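Replicative DNA helicase (Helicobacter pylori, PDB 3GXV) probably unwinds duplex DNA at the replication fork as a hexameric, ATP-driven motor, and interacts with primase. Local coordinates at residues B[62-67]-B[84-89]. Sequence-based numbering, arbitrary orientation.
Sequences IDENFI and AIFAAS
E64, in the first turn of helix 64-69, and F86, near the end of helix 79-87, bring the two backbones closest, their CA atoms 7.5 Å apart. The contact is a worked example of one aromatic ring docking on a helix start. F86 CG lies anti to its carbonyl carbon (chi1 -69°), which sends the ring out to that first turn. There the E64 side chain runs across one ring face: CG sits 3.4 Å from the ring centroid, 10° off the normal, a CH-pi contact. Beyond CG the chain stays extended, and its carboxylate, tilted 31° from the ring plane, forms a salt bridge with R68. The ring tip also reaches the backbone, F86 CZ lying 3.4 Å from E64 CA, while I67 CG1 meets F86 CZ at the ring edge at 4.1 Å. D63 N-caps the helix that receives the ring: its OD1 accepts from F66 N at 2.9 Å, nearly straight, and its OD2 is hydrogen-bonded to Y41 OH of the second subunit. I67 also packs on F48 and L55 of helix 43-57, whereas I85 bridges N45 of that helix and L18 of helix 3-23, tying both short helices into the all-helical DnaB-like N-terminal domain.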
loop_
_atom_site.group_PDB
_atom_site.type_symbol
_atom_site.label_atom_id
_atom_site.label_comp_id
_atom_site.label_asym_id
_atom_site.label_seq_id
_atom_site.Cartn_x
_atom_site.Cartn_y
_atom_site.Cartn_z
ATOM N N ILE B 62 1.167 -1.217 1.612
ATOM C CA ILE B 62 2.544 -1.649 1.774
ATOM C C ILE B 62 3.358 -0.738 0.876
ATOM O O ILE B 62 3.455 -0.969 -0.322
ATOM C CB ILE B 62 2.749 -3.095 1.324
ATOM C CG1 ILE B 62 2.027 -4.037 2.285
ATOM C CG2 ILE B 62 4.246 -3.396 1.235
ATOM C CD1 ILE B 62 1.982 -5.493 1.826
ATOM N N ASP B 63 3.920 0.316 1.451
ATOM C CA ASP B 63 4.715 1.252 0.672
ATOM C C ASP B 63 5.916 1.741 1.467
ATOM O O ASP B 63 6.118 1.338 2.614
ATOM C CB ASP B 63 3.848 2.438 0.210
ATOM C CG ASP B 63 3.159 3.167 1.366
ATOM O OD1 ASP B 63 3.845 3.500 2.350
ATOM O OD2 ASP B 63 1.936 3.426 1.276
ATOM N N GLU B 64 6.719 2.590 0.843
ATOM C CA GLU B 64 7.903 3.134 1.485
ATOM C C GLU B 64 7.563 3.765 2.837
ATOM O O GLU B 64 8.239 3.503 3.840
ATOM C CB GLU B 64 8.556 4.169 0.572
ATOM C CG GLU B 64 9.995 3.832 0.217
ATOM C CD GLU B 64 10.612 4.817 -0.752
ATOM O OE1 GLU B 64 10.033 5.026 -1.836
ATOM O OE2 GLU B 64 11.678 5.375 -0.431
ATOM N N ASN B 65 6.511 4.587 2.858
ATOM C CA ASN B 65 6.073 5.263 4.085
ATOM C C ASN B 65 5.770 4.297 5.221
ATOM O O ASN B 65 6.452 4.295 6.232
ATOM C CB ASN B 65 4.841 6.145 3.805
ATOM C CG ASN B 65 4.140 6.616 5.081
ATOM O OD1 ASN B 65 4.779 6.860 6.099
ATOM N ND2 ASN B 65 2.819 6.761 5.016
ATOM N N PHE B 66 4.758 3.460 5.055
ATOM C CA PHE B 66 4.393 2.538 6.116
ATOM C C PHE B 66 5.393 1.447 6.471
ATOM O O PHE B 66 5.411 0.969 7.609
ATOM C CB PHE B 66 3.039 1.944 5.793
ATOM C CG PHE B 66 1.945 2.971 5.758
ATOM C CD1 PHE B 66 1.527 3.593 6.929
ATOM C CD2 PHE B 66 1.370 3.355 4.550
ATOM C CE1 PHE B 66 0.558 4.576 6.901
ATOM C CE2 PHE B 66 0.399 4.337 4.514
ATOM C CZ PHE B 66 -0.009 4.952 5.691
ATOM N N ILE B 67 6.238 1.055 5.518
ATOM C CA ILE B 67 7.216 0.017 5.809
ATOM C C ILE B 67 8.177 0.576 6.832
ATOM O O ILE B 67 8.580 -0.116 7.758
ATOM C CB ILE B 67 8.006 -0.412 4.551
ATOM C CG1 ILE B 67 7.105 -1.205 3.611
ATOM C CG2 ILE B 67 9.209 -1.241 4.954
ATOM C CD1 ILE B 67 6.582 -2.496 4.208
ATOM N N ALA B 84 17.287 -0.871 -1.921
ATOM C CA ALA B 84 17.594 -2.020 -2.766
ATOM C C ALA B 84 16.276 -2.649 -3.191
ATOM O O ALA B 84 16.046 -2.934 -4.370
ATOM C CB ALA B 84 18.433 -3.036 -1.991
ATOM N N ILE B 85 15.401 -2.850 -2.216
ATOM C CA ILE B 85 14.108 -3.448 -2.472
ATOM C C ILE B 85 13.183 -2.538 -3.280
ATOM O O ILE B 85 12.598 -2.980 -4.274
ATOM C CB ILE B 85 13.450 -3.852 -1.144
ATOM C CG1 ILE B 85 14.311 -4.935 -0.478
ATOM C CG2 ILE B 85 12.030 -4.344 -1.386
ATOM C CD1 ILE B 85 14.126 -5.086 1.028
ATOM N N PHE B 86 13.069 -1.273 -2.880
ATOM C CA PHE B 86 12.197 -0.330 -3.586
ATOM C C PHE B 86 12.632 0.033 -5.003
ATOM O O PHE B 86 11.794 0.351 -5.847
ATOM C CB PHE B 86 12.024 0.958 -2.762
ATOM C CG PHE B 86 11.223 0.770 -1.495
ATOM C CD1 PHE B 86 9.883 0.437 -1.555
ATOM C CD2 PHE B 86 11.825 0.890 -0.253
ATOM C CE1 PHE B 86 9.145 0.225 -0.393
ATOM C CE2 PHE B 86 11.103 0.680 0.921
ATOM C CZ PHE B 86 9.758 0.344 0.853
ATOM N N ALA B 87 13.934 -0.022 -5.271
ATOM C CA ALA B 87 14.446 0.331 -6.593
ATOM C C ALA B 87 14.444 -0.826 -7.592
ATOM O O ALA B 87 14.406 -0.602 -8.795
ATOM C CB ALA B 87 15.847 0.912 -6.474
ATOM N N ALA B 88 14.484 -2.057 -7.097
ATOM C CA ALA B 88 14.474 -3.223 -7.970
ATOM C C ALA B 88 13.233 -3.177 -8.849
ATOM O O ALA B 88 12.192 -2.676 -8.433
ATOM C CB ALA B 88 14.491 -4.497 -7.144
ATOM N N SER B 89 13.339 -3.702 -10.064
ATOM C CA SER B 89 12.229 -3.685 -11.011
ATOM C C SER B 89 11.170 -4.748 -10.823
ATOM O O SER B 89 11.447 -5.941 -10.847
ATOM C CB SER B 89 12.772 -3.782 -12.435
ATOM O OG SER B 89 13.750 -2.785 -12.673
#